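SusD-like carbohydrate binding protein BF1063 (Bacteroides fragilis NCTC 9343, PDB 3I4G) probably binds carbohydrates at the outer membrane of the bacterium, as other members of the SusD family do in glycan uptake. Local coordinates at residues S30-S35 with A192-K197; W456-M459 with I463-E466; E489-P492 with Y496-Y499. All coordinates share one frame; numbering follows the deposited sequence. Where two conformers were deposited one is given.

Contact 1. Residues S30-S35 with A192-K197; sequences SLYRGS and AGRACK. With EDO (1,2-ethanediol), chain G.
Tyr32 reaches across to the backbone of residues 193 to 195, and its phenol OH accepts the N-H of Ala195 in a bond of 2.9 Å from Ala195 N to Tyr32 OH that is almost straight (175°). That amide lies near the plane of the ring, at its edge. Beside it the methyl CB of Ala195 packs 3.5 Å from the same Tyr32 OH, while Gly193 O approaches Tyr32 CE1 obliquely at 3.8 Å. Arg194 bends at chi2 and chi3 and passes across the tyrosine at about a right angle, bringing its CD to 4.1 Å from Tyr32 CE2; ring and guanidinium planes stand 72° apart. The hydroxyl has a second partner, Glu124 OE1 on helix 116-139, and the same carboxylate oxygen forms a salt bridge with Arg194 NE, so one acid ties the phenol and the guanidinium together.

Behind the ring, Tyr32 sits in the last turn of helix 21-33, where Gly34 leaves helical geometry with positive phi and its N still bonds Ser30 O. The carbonyls at this helix end are met by other groups: Arg98 of helix 86-109 binds Leu31 O and Tyr32 O, and an ethanediol, probably from the crystallisation liquor, gives O2 to Tyr32 O (2.7 Å) and O1 to Arg33 O (2.8 Å). Across the contact, Cys196 is the N-cap of helix 197-211. The contact thus joins the C-terminal end of one helix to the loop that leads into helix 197-211, within the helical, TPR-related part of the SusD fold.

Contact 2. Residues W456-M459 with I463-E466; sequences WDIM and IAHE
Ile458 packs against both Ile463 and Ala464, just where the chain turns from one helix into the next. Its CB stands 3.9 Å from Ile463 CG1, and branch CG2 keeps to the same neighbour, with Ile458 CG2 4.0 Å from Ile463 CG1 and close to the tip CD1 as well. The other branch, CG1, lies between the backbone N and the carbonyl carbon (chi1 62°) and runs to Ala464, with Ile458 CG1 3.9 Å from Ala464 CB; the terminal CD1 still reaches that methyl. Ile463 has the same chi1 setting, and the two isoleucines cross at about a right angle. The selenium of Met459, present as selenomethionine, meets the alanine methyl from another direction, roughly at right angles to Ile458 CG1, with Met459 SE 4.2 Å from Ala464 CB.

The backbone bonds accompany this packing. Ile458 O accepts Ile463 N at 3.1 Å, in the carbonyl plane, and takes a weak second bond from Ala464 N at 3.0 Å (134°). The N-H five residues on, bonded back to the carbonyl, makes a 6-to-1 bond, as found in a Schellman motif, consistent with helix 454-461 stopping here.

Helix 464-467 then sets off, with Ala464 lying on Phe505 and Tyr511 of loops and Ile463 on Arg441 of helix 433-447. That helix also supplies Arg444, which forms a salt bridge with Asp457, while Trp456 packs on helix 197-211.

Contact 3. Residues E489-P492 with Y496-Y499; sequences EVDP and YRWY
Asp491 holds its carboxylate opposite the backbone N (chi1 172°), which sends it across to Arg497, whose chain bends at chi3 (-59°) to come back and meet it. Arg497 grips the acid side-on: Arg497 NE gives to Asp491 OD2 at 2.9 Å and Arg497 NH2 to Asp491 OD1 at 3.0 Å, a two-pronged salt bridge. Both oxygens lie in the guanidinium plane, yet both nitrogens meet their oxygens from above the carboxylate plane; the two planes are 50° apart. Asp491 OD2 also accepts the backbone Arg497 N at 3.1 Å, on its anti side, and OD1 has a further partner in Thr493 OG1. The aspartate thereby pins both the main chain and the side chain of one residue.

That residue opens strand 497-502, which pairs antiparallel with strand 471-476, and the acid sits in the loop leading back into this two-stranded sheet. A water bridges the two segments, giving to Asp491 O at 2.8 Å and accepting from Tyr496 N at 2.9 Å.

Further along, Glu489 passes obliquely by Tyr499: Glu489 CB is 3.9 Å from Tyr499 CD1, and Glu489 O is 3.5 Å from Tyr499 CB. The extended glutamate ends in a salt bridge with Lys471. Trp473 of the paired strand takes a cation-pi contact from Arg497 and an edge-to-face one from Tyr499; Glu289 holds the remaining nitrogen of the guanidinium, NH1.

In the fold
From the N terminus, the chain first lays down helix 21-33, and contact 1 brings its end back against residues 192-197 after 156 residues, about half of them helical. Contacts 2 and 3 come much later and each spans only three intervening residues: contact 2 turns helix 454-461 into helix 464-467, and contact 3 folds the loop after helix 483-486 onto strand 497-502. The three follow in series, none nesting or crossing. Contact 1 lies across the chain's centre from the other two, its centre about 29 Å from that of contact 2. Contacts 2 and 3, both in the C-terminal part of the chain, have centres about 24 Å apart, contact 3 lying farthest out.

Contact 1. Residues S30-S35 with A192-K197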
ATOM      1  N   SER A  30     -12.079  16.826  -9.303  0.50 12.93           N
ATOM      2  CA  SER A  30     -11.766  15.859 -10.340  0.50 12.63           C
ATOM      3  C   SER A  30     -10.300  15.456 -10.278  0.50 12.66           C
ATOM      4  O   SER A  30      -9.989  14.285 -10.482  0.50 13.37           O
ATOM      5  CB  SER A  30     -12.095  16.399 -11.727  0.50 13.44           C
ATOM      6  OG  SER A  30     -12.069  15.318 -12.646  0.50 16.85           O
ATOM      7  N   LEU A  31      -9.404  16.387  -9.955  1.00 11.19           N
ATOM      8  CA  LEU A  31      -7.986  16.035  -9.797  1.00 10.42           C
ATOM      9  C   LEU A  31      -7.848  14.989  -8.669  1.00 10.86           C
ATOM     10  O   LEU A  31      -7.070  14.062  -8.801  1.00 12.76           O
ATOM     11  CB  LEU A  31      -7.089  17.214  -9.475  1.00 12.00           C
ATOM     12  CG  LEU A  31      -7.052  18.347 -10.520  1.00 13.39           C
ATOM     13  CD1 LEU A  31      -6.045  19.415 -10.130  1.00 12.34           C
ATOM     14  CD2 LEU A  31      -6.727  17.800 -11.891  1.00 13.25           C
ATOM     15  N   TYR A  32      -8.535  15.167  -7.549  1.00  9.90           N
ATOM     16  CA  TYR A  32      -8.439  14.165  -6.498  1.00 10.78           C
ATOM     17  C   TYR A  32      -9.020  12.825  -6.960  1.00 11.25           C
ATOM     18  O   TYR A  32      -8.426  11.763  -6.708  1.00 12.74           O
ATOM     19  CB  TYR A  32      -9.150  14.624  -5.225  1.00  9.92           C
ATOM     20  CG  TYR A  32      -8.343  15.542  -4.320  1.00  9.46           C
ATOM     21  CD1 TYR A  32      -7.473  14.984  -3.413  1.00 10.62           C
ATOM     22  CD2 TYR A  32      -8.471  16.927  -4.349  1.00 10.75           C
ATOM     23  CE1 TYR A  32      -6.726  15.766  -2.581  1.00 10.94           C
ATOM     24  CE2 TYR A  32      -7.718  17.732  -3.513  1.00  9.44           C
ATOM     25  CZ  TYR A  32      -6.847  17.149  -2.633  1.00  9.43           C
ATOM     26  OH  TYR A  32      -6.068  17.894  -1.764  1.00 10.03           O
ATOM     27  N   ARG A  33     -10.176  12.866  -7.600  1.00 10.96           N
ATOM     28  CA  ARG A  33     -10.856  11.625  -7.996  1.00 12.46           C
ATOM     29  C   ARG A  33     -10.072  10.834  -9.010  1.00 12.16           C
ATOM     30  O   ARG A  33     -10.002   9.598  -8.937  1.00 12.53           O
ATOM     31  CB  ARG A  33     -12.256  11.937  -8.537  1.00 12.53           C
ATOM     32  CG  ARG A  33     -13.038  10.667  -8.942  1.00 16.71           C
ATOM     33  CD  ARG A  33     -14.402  10.995  -9.443  1.00 19.15           C
ATOM     34  N   GLY A  34      -9.465  11.522  -9.949  1.00 11.69           N
ATOM     35  CA  GLY A  34      -8.750  10.838 -11.020  1.00 10.72           C
ATOM     36  C   GLY A  34      -9.712   9.916 -11.755  1.00 11.00           C
ATOM     37  O   GLY A  34     -10.835  10.303 -12.091  1.00 13.72           O
ATOM     38  N   SER A  35      -9.268   8.680 -11.980  1.00 10.54           N
ATOM     39  CA  SER A  35     -10.051   7.679 -12.700  1.00 11.11           C
ATOM     40  C   SER A  35     -10.804   6.731 -11.770  1.00 13.09           C
ATOM     41  O   SER A  35     -11.348   5.731 -12.219  1.00 12.19           O
ATOM     42  CB  SER A  35      -9.128   6.881 -13.633  1.00 12.39           C
ATOM     43  OG  SER A  35      -8.549   7.711 -14.630  1.00 12.81           O
ATOM     44  N   ALA A 192     -12.089  16.365   5.076  1.00  9.33           N
ATOM     45  CA  ALA A 192     -11.490  15.042   5.135  1.00  9.74           C
ATOM     46  C   ALA A 192     -11.163  14.527   3.760  1.00 10.82           C
ATOM     47  O   ALA A 192     -12.022  14.552   2.884  1.00 11.19           O
ATOM     48  CB  ALA A 192     -12.446  14.054   5.844  1.00 12.56           C
ATOM     49  N   GLY A 193      -9.925  14.073   3.580  1.00  9.45           N
ATOM     50  CA  GLY A 193      -9.458  13.579   2.305  1.00  9.40           C
ATOM     51  C   GLY A 193      -8.554  14.565   1.594  1.00  8.95           C
ATOM     52  O   GLY A 193      -7.754  14.178   0.757  1.00  9.81           O
ATOM     53  N   ARG A 194      -8.675  15.844   1.914  1.00  9.09           N
ATOM     54  CA  ARG A 194      -7.818  16.877   1.274  1.00  8.80           C
ATOM     55  C   ARG A 194      -6.382  16.756   1.769  1.00 10.38           C
ATOM     56  O   ARG A 194      -6.126  16.357   2.922  1.00  9.67           O
ATOM     57  CB  ARG A 194      -8.333  18.278   1.562  1.00  8.74           C
ATOM     58  CG  ARG A 194      -9.749  18.564   1.101  1.00 15.70           C
ATOM     59  CD  ARG A 194      -9.882  19.039  -0.304  1.00 16.32           C
ATOM     60  NE  ARG A 194      -9.324  20.387  -0.558  1.00 11.21           N
ATOM     61  CZ  ARG A 194      -9.936  21.551  -0.372  1.00 11.80           C
ATOM     62  NH1 ARG A 194     -11.112  21.642   0.215  1.00 15.25           N
ATOM     63  NH2 ARG A 194      -9.304  22.665  -0.684  1.00 12.65           N
ATOM     64  N   ALA A 195      -5.432  17.081   0.905  1.00  8.83           N
ATOM     65  CA  ALA A 195      -3.997  17.009   1.233  1.00  9.93           C
ATOM     66  C   ALA A 195      -3.537  18.087   2.206  1.00  9.72           C
ATOM     67  O   ALA A 195      -3.796  19.252   1.989  1.00 10.60           O
ATOM     68  CB  ALA A 195      -3.142  17.091  -0.047  1.00 10.22           C
ATOM     69  N   CYS A 196      -2.869  17.675   3.274  1.00  9.17           N
ATOM     70  CA  CYS A 196      -2.278  18.602   4.206  1.00  8.45           C
ATOM     71  C   CYS A 196      -0.755  18.698   4.049  1.00  8.74           C
ATOM     72  O   CYS A 196      -0.135  17.922   3.337  1.00  8.53           O
ATOM     73  CB  CYS A 196      -2.632  18.218   5.650  1.00  8.77           C
ATOM     74  SG  CYS A 196      -1.873  16.738   6.255  1.00  9.89           S
ATOM     75  N   LYS A 197      -0.168  19.663   4.735  1.00  8.31           N
ATOM     76  CA  LYS A 197       1.254  19.896   4.726  1.00  8.05           C
ATOM     77  C   LYS A 197       2.016  18.602   4.982  1.00  8.63           C
ATOM     78  O   LYS A 197       2.951  18.240   4.276  1.00  7.96           O
ATOM     79  CB  LYS A 197       1.579  20.947   5.811  1.00  8.30           C
ATOM     80  CG  LYS A 197       3.024  21.324   5.925  1.00  9.01           C
ATOM     81  CD  LYS A 197       3.274  22.404   6.994  1.00 11.10           C
ATOM     82  CE  LYS A 197       2.452  23.677   6.838  1.00 12.20           C
ATOM     83  NZ  LYS A 197       2.861  24.402   5.596  1.00 14.93           N
TER
HETATM   84  C1  EDO G   6      -8.000   7.771  -6.244  1.00 18.78           C
HETATM   85  O1  EDO G   6      -7.822   8.485  -7.496  1.00 17.32           O
HETATM   86  C2  EDO G   6      -8.635   8.643  -5.201  1.00 19.88           C
HETATM   87  O2  EDO G   6      -7.798   9.786  -4.929  1.00 18.95           O

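Contact 2. Residues W456-M459 with I463-E466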
ATOM      1  N   TRP A 456       6.634  -1.754  -2.844  1.00  8.23           N
ATOM      2  CA  TRP A 456       7.449  -0.546  -2.965  1.00  8.06           C
ATOM      3  C   TRP A 456       8.716  -0.682  -2.121  1.00  8.67           C
ATOM      4  O   TRP A 456       9.812  -0.322  -2.549  1.00  8.24           O
ATOM      5  CB  TRP A 456       6.600   0.659  -2.548  1.00  8.56           C
ATOM      6  CG  TRP A 456       7.263   1.950  -2.783  1.00  7.73           C
ATOM      7  CD1 TRP A 456       7.400   2.568  -3.994  1.00  9.06           C
ATOM      8  CD2 TRP A 456       7.914   2.781  -1.815  1.00  7.97           C
ATOM      9  NE1 TRP A 456       8.126   3.735  -3.850  1.00  9.30           N
ATOM     10  CE2 TRP A 456       8.460   3.892  -2.518  1.00  8.57           C
ATOM     11  CE3 TRP A 456       8.082   2.711  -0.429  1.00  8.59           C
ATOM     12  CZ2 TRP A 456       9.170   4.909  -1.873  1.00 10.13           C
ATOM     13  CZ3 TRP A 456       8.765   3.739   0.198  1.00  9.37           C
ATOM     14  CH2 TRP A 456       9.297   4.815  -0.524  1.00  9.24           C
ATOM     15  N   ASP A 457       8.600  -1.198  -0.905  1.00  8.00           N
ATOM     16  CA  ASP A 457       9.768  -1.340  -0.042  1.00  8.24           C
ATOM     17  C   ASP A 457      10.782  -2.365  -0.552  1.00  7.27           C
ATOM     18  O   ASP A 457      11.981  -2.083  -0.610  1.00  9.26           O
ATOM     19  CB  ASP A 457       9.355  -1.761   1.366  1.00  9.20           C
ATOM     20  CG  ASP A 457       8.719  -0.660   2.191  1.00 10.11           C
ATOM     21  OD1 ASP A 457       8.924   0.543   1.917  1.00  9.60           O
ATOM     22  OD2 ASP A 457       8.050  -1.048   3.187  1.00 11.17           O
ATOM     23  N   ILE A 458      10.333  -3.568  -0.928  1.00  7.38           N
ATOM     24  CA  ILE A 458      11.286  -4.597  -1.335  1.00  8.23           C
ATOM     25  C   ILE A 458      11.968  -4.200  -2.667  1.00  7.61           C
ATOM     26  O   ILE A 458      13.139  -4.522  -2.894  1.00  8.47           O
ATOM     27  CB  ILE A 458      10.704  -6.008  -1.376  1.00  7.14           C
ATOM     28  CG1 ILE A 458       9.578  -6.109  -2.396  1.00  8.53           C
ATOM     29  CG2 ILE A 458      10.210  -6.402   0.016  1.00 10.11           C
ATOM     30  CD1 ILE A 458       8.944  -7.541  -2.474  1.00  9.56           C
HETATM   31  N   MSE A 459      11.283  -3.429  -3.482  1.00  9.01           N
HETATM   32  CA  MSE A 459      11.892  -2.864  -4.688  1.00  8.28           C
HETATM   33  C   MSE A 459      12.966  -1.834  -4.369  1.00  8.41           C
HETATM   34  O   MSE A 459      14.103  -1.975  -4.828  1.00  8.67           O
HETATM   35  CB  MSE A 459      10.784  -2.268  -5.552  1.00  8.80           C
HETATM   36  CG  MSE A 459       9.838  -3.315  -6.211  1.00  8.55           C
HETATM   37 SE   MSE A 459      10.524  -4.204  -7.751  0.75  7.12          SE
HETATM   38  CE  MSE A 459       9.991  -2.821  -9.039  1.00  9.70           C
ATOM     39  N   ILE A 463      15.854  -5.927  -2.359  1.00  8.77           N
ATOM     40  CA  ILE A 463      15.707  -7.297  -1.847  1.00  8.63           C
ATOM     41  C   ILE A 463      14.566  -8.064  -2.512  1.00  9.04           C
ATOM     42  O   ILE A 463      14.338  -9.232  -2.210  1.00  9.58           O
ATOM     43  CB  ILE A 463      15.559  -7.360  -0.308  1.00  8.76           C
ATOM     44  CG1 ILE A 463      14.208  -6.859   0.169  1.00 10.03           C
ATOM     45  CG2 ILE A 463      16.726  -6.588   0.384  1.00  9.74           C
ATOM     46  CD1 ILE A 463      13.993  -7.076   1.689  1.00 10.65           C
ATOM     47  N   ALA A 464      13.827  -7.430  -3.425  1.00  8.32           N
ATOM     48  CA  ALA A 464      12.764  -8.117  -4.134  1.00  8.38           C
ATOM     49  C   ALA A 464      13.246  -9.359  -4.825  1.00  9.17           C
ATOM     50  O   ALA A 464      12.548 -10.368  -4.833  1.00  8.88           O
ATOM     51  CB  ALA A 464      12.120  -7.164  -5.169  1.00  9.79           C
ATOM     52  N   HIS A 465      14.432  -9.321  -5.421  1.00  7.83           N
ATOM     53  CA  HIS A 465      14.930 -10.505  -6.129  1.00  9.28           C
ATOM     54  C   HIS A 465      15.293 -11.643  -5.183  1.00  9.42           C
ATOM     55  O   HIS A 465      15.441 -12.786  -5.639  1.00 11.72           O
ATOM     56  CB  HIS A 465      16.122 -10.159  -7.026  1.00  8.79           C
ATOM     57  CG  HIS A 465      17.389  -9.926  -6.281  1.00  8.10           C
ATOM     58  ND1 HIS A 465      17.696  -8.714  -5.677  1.00  9.25           N
ATOM     59  CD2 HIS A 465      18.419 -10.762  -5.992  1.00  8.81           C
ATOM     60  CE1 HIS A 465      18.870  -8.819  -5.075  1.00  9.54           C
ATOM     61  NE2 HIS A 465      19.347 -10.037  -5.278  1.00  9.88           N
ATOM     62  N   GLU A 466      15.456 -11.358  -3.900  1.00  9.80           N
ATOM     63  CA  GLU A 466      15.648 -12.398  -2.906  1.00  9.39           C
ATOM     64  C   GLU A 466      14.307 -12.954  -2.458  1.00 10.54           C
ATOM     65  O   GLU A 466      14.052 -14.180  -2.549  1.00 10.74           O
ATOM     66  CB  GLU A 466      16.357 -11.847  -1.673  1.00 10.97           C
ATOM     67  CG  GLU A 466      17.761 -11.348  -1.893  1.00 13.58           C
ATOM     68  CD  GLU A 466      18.364 -10.782  -0.627  1.00 16.15           C
ATOM     69  OE1 GLU A 466      18.772 -11.581   0.255  1.00 16.16           O
ATOM     70  OE2 GLU A 466      18.473  -9.542  -0.513  1.00 16.32           O
TER

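Contact 3. Residues E489-P492 with Y496-Y499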
ATOM      1  N   GLU A 489       2.833 -29.747  -3.769  1.00  9.03           N
ATOM      2  CA  GLU A 489       4.123 -30.099  -3.193  1.00  9.47           C
ATOM      3  C   GLU A 489       3.957 -30.164  -1.687  1.00  9.21           C
ATOM      4  O   GLU A 489       3.338 -29.277  -1.107  1.00  8.66           O
ATOM      5  CB  GLU A 489       5.198 -29.063  -3.540  1.00 10.39           C
ATOM      6  CG  GLU A 489       6.596 -29.455  -3.068  1.00 10.37           C
ATOM      7  CD  GLU A 489       7.691 -28.456  -3.464  1.00 13.09           C
ATOM      8  OE1 GLU A 489       7.525 -27.770  -4.467  1.00 14.28           O
ATOM      9  OE2 GLU A 489       8.712 -28.407  -2.746  1.00 19.28           O
ATOM     10  N   VAL A 490       4.458 -31.232  -1.062  1.00  8.63           N
ATOM     11  CA  VAL A 490       4.451 -31.346   0.400  1.00  9.17           C
ATOM     12  C   VAL A 490       5.478 -30.369   0.922  1.00  9.82           C
ATOM     13  O   VAL A 490       6.591 -30.288   0.400  1.00 10.60           O
ATOM     14  CB  VAL A 490       4.738 -32.791   0.825  1.00 10.27           C
ATOM     15  CG1 VAL A 490       4.986 -32.928   2.344  1.00 10.93           C
ATOM     16  CG2 VAL A 490       3.586 -33.692   0.389  1.00 12.18           C
ATOM     17  N   ASP A 491       5.107 -29.600   1.941  1.00  7.81           N
ATOM     18  CA  ASP A 491       5.990 -28.579   2.529  1.00  7.36           C
ATOM     19  C   ASP A 491       7.280 -29.246   2.980  1.00  8.60           C
ATOM     20  O   ASP A 491       7.269 -30.071   3.900  1.00  9.12           O
ATOM     21  CB  ASP A 491       5.225 -27.893   3.659  1.00  7.34           C
ATOM     22  CG  ASP A 491       6.032 -26.964   4.484  1.00  8.48           C
ATOM     23  OD1 ASP A 491       7.208 -26.641   4.135  1.00  8.80           O
ATOM     24  OD2 ASP A 491       5.463 -26.559   5.524  1.00  8.73           O
ATOM     25  N   PRO A 492       8.421 -28.864   2.370  1.00  8.00           N
ATOM     26  CA  PRO A 492       9.678 -29.528   2.689  1.00  8.35           C
ATOM     27  C   PRO A 492      10.227 -29.164   4.071  1.00  9.49           C
ATOM     28  O   PRO A 492      11.162 -29.820   4.542  1.00 10.97           O
ATOM     29  CB  PRO A 492      10.607 -29.029   1.579  1.00  8.97           C
ATOM     30  CG  PRO A 492      10.086 -27.702   1.177  1.00  9.60           C
ATOM     31  CD  PRO A 492       8.589 -27.819   1.331  1.00  8.30           C
ATOM     32  N   TYR A 496       3.580 -28.721   7.100  1.00  8.54           N
ATOM     33  CA  TYR A 496       2.282 -29.010   6.483  1.00  8.15           C
ATOM     34  C   TYR A 496       1.602 -27.775   5.882  1.00  8.44           C
ATOM     35  O   TYR A 496       0.368 -27.681   5.792  1.00  8.08           O
ATOM     36  CB  TYR A 496       1.320 -29.708   7.483  1.00 10.85           C
ATOM     37  CG  TYR A 496       1.884 -30.963   8.100  1.00  9.32           C
ATOM     38  CD1 TYR A 496       2.648 -30.897   9.269  1.00 10.43           C
ATOM     39  CD2 TYR A 496       1.668 -32.188   7.534  1.00 10.31           C
ATOM     40  CE1 TYR A 496       3.213 -32.021   9.808  1.00 11.70           C
ATOM     41  CE2 TYR A 496       2.211 -33.349   8.107  1.00  9.79           C
ATOM     42  CZ  TYR A 496       2.940 -33.243   9.240  1.00  9.93           C
ATOM     43  OH  TYR A 496       3.497 -34.406   9.806  1.00 11.98           O
ATOM     44  N   ARG A 497       2.413 -26.821   5.416  1.00  7.77           N
ATOM     45  CA  ARG A 497       1.871 -25.624   4.779  1.00  7.83           C
ATOM     46  C   ARG A 497       1.385 -25.965   3.371  1.00  8.25           C
ATOM     47  O   ARG A 497       1.981 -26.750   2.653  1.00  7.50           O
ATOM     48  CB  ARG A 497       2.915 -24.512   4.727  1.00  8.09           C
ATOM     49  CG  ARG A 497       3.363 -24.042   6.100  1.00  8.20           C
ATOM     50  CD  ARG A 497       4.495 -23.047   6.022  1.00  7.60           C
ATOM     51  NE  ARG A 497       5.618 -23.668   5.331  1.00  7.96           N
ATOM     52  CZ  ARG A 497       6.549 -23.016   4.652  1.00  8.95           C
ATOM     53  NH1 ARG A 497       6.587 -21.695   4.656  1.00 10.12           N
ATOM     54  NH2 ARG A 497       7.441 -23.684   3.948  1.00  8.73           N
ATOM     55  N   TRP A 498       0.283 -25.361   2.964  1.00  8.41           N
ATOM     56  CA  TRP A 498      -0.283 -25.588   1.640  1.00  7.39           C
ATOM     57  C   TRP A 498       0.634 -24.999   0.540  1.00  8.02           C
ATOM     58  O   TRP A 498       1.069 -23.868   0.672  1.00  8.78           O
ATOM     59  CB  TRP A 498      -1.693 -24.966   1.549  1.00  8.37           C
ATOM     60  CG  TRP A 498      -2.409 -25.250   0.302  1.00  6.57           C
ATOM     61  CD1 TRP A 498      -2.671 -24.387  -0.722  1.00  8.96           C
ATOM     62  CD2 TRP A 498      -2.975 -26.505  -0.080  1.00  9.60           C
ATOM     63  NE1 TRP A 498      -3.359 -25.034  -1.705  1.00  8.64           N
ATOM     64  CE2 TRP A 498      -3.559 -26.338  -1.344  1.00  9.48           C
ATOM     65  CE3 TRP A 498      -3.030 -27.764   0.522  1.00 10.04           C
ATOM     66  CZ2 TRP A 498      -4.243 -27.376  -2.003  1.00  8.75           C
ATOM     67  CZ3 TRP A 498      -3.680 -28.791  -0.144  1.00  8.58           C
ATOM     68  CH2 TRP A 498      -4.287 -28.584  -1.381  1.00  9.26           C
ATOM     69  N   TYR A 499       0.868 -25.740  -0.555  1.00  7.53           N
ATOM     70  CA  TYR A 499       1.640 -25.201  -1.664  1.00  7.99           C
ATOM     71  C   TYR A 499       0.733 -24.248  -2.461  1.00  7.76           C
ATOM     72  O   TYR A 499      -0.315 -24.658  -2.973  1.00  8.64           O
ATOM     73  CB  TYR A 499       2.171 -26.282  -2.605  1.00  8.03           C
ATOM     74  CG  TYR A 499       2.916 -25.650  -3.763  1.00  7.27           C
ATOM     75  CD1 TYR A 499       4.259 -25.254  -3.619  1.00  8.10           C
ATOM     76  CD2 TYR A 499       2.281 -25.390  -4.976  1.00  9.30           C
ATOM     77  CE1 TYR A 499       4.922 -24.647  -4.646  1.00  9.71           C
ATOM     78  CE2 TYR A 499       2.964 -24.769  -6.018  1.00  8.32           C
ATOM     79  CZ  TYR A 499       4.277 -24.414  -5.838  1.00  8.56           C
ATOM     80  OH  TYR A 499       4.984 -23.807  -6.866  1.00  9.97           O
TER
HETATM   81  O   HOH W   1       5.153 -30.752   5.663  1.00 11.83           O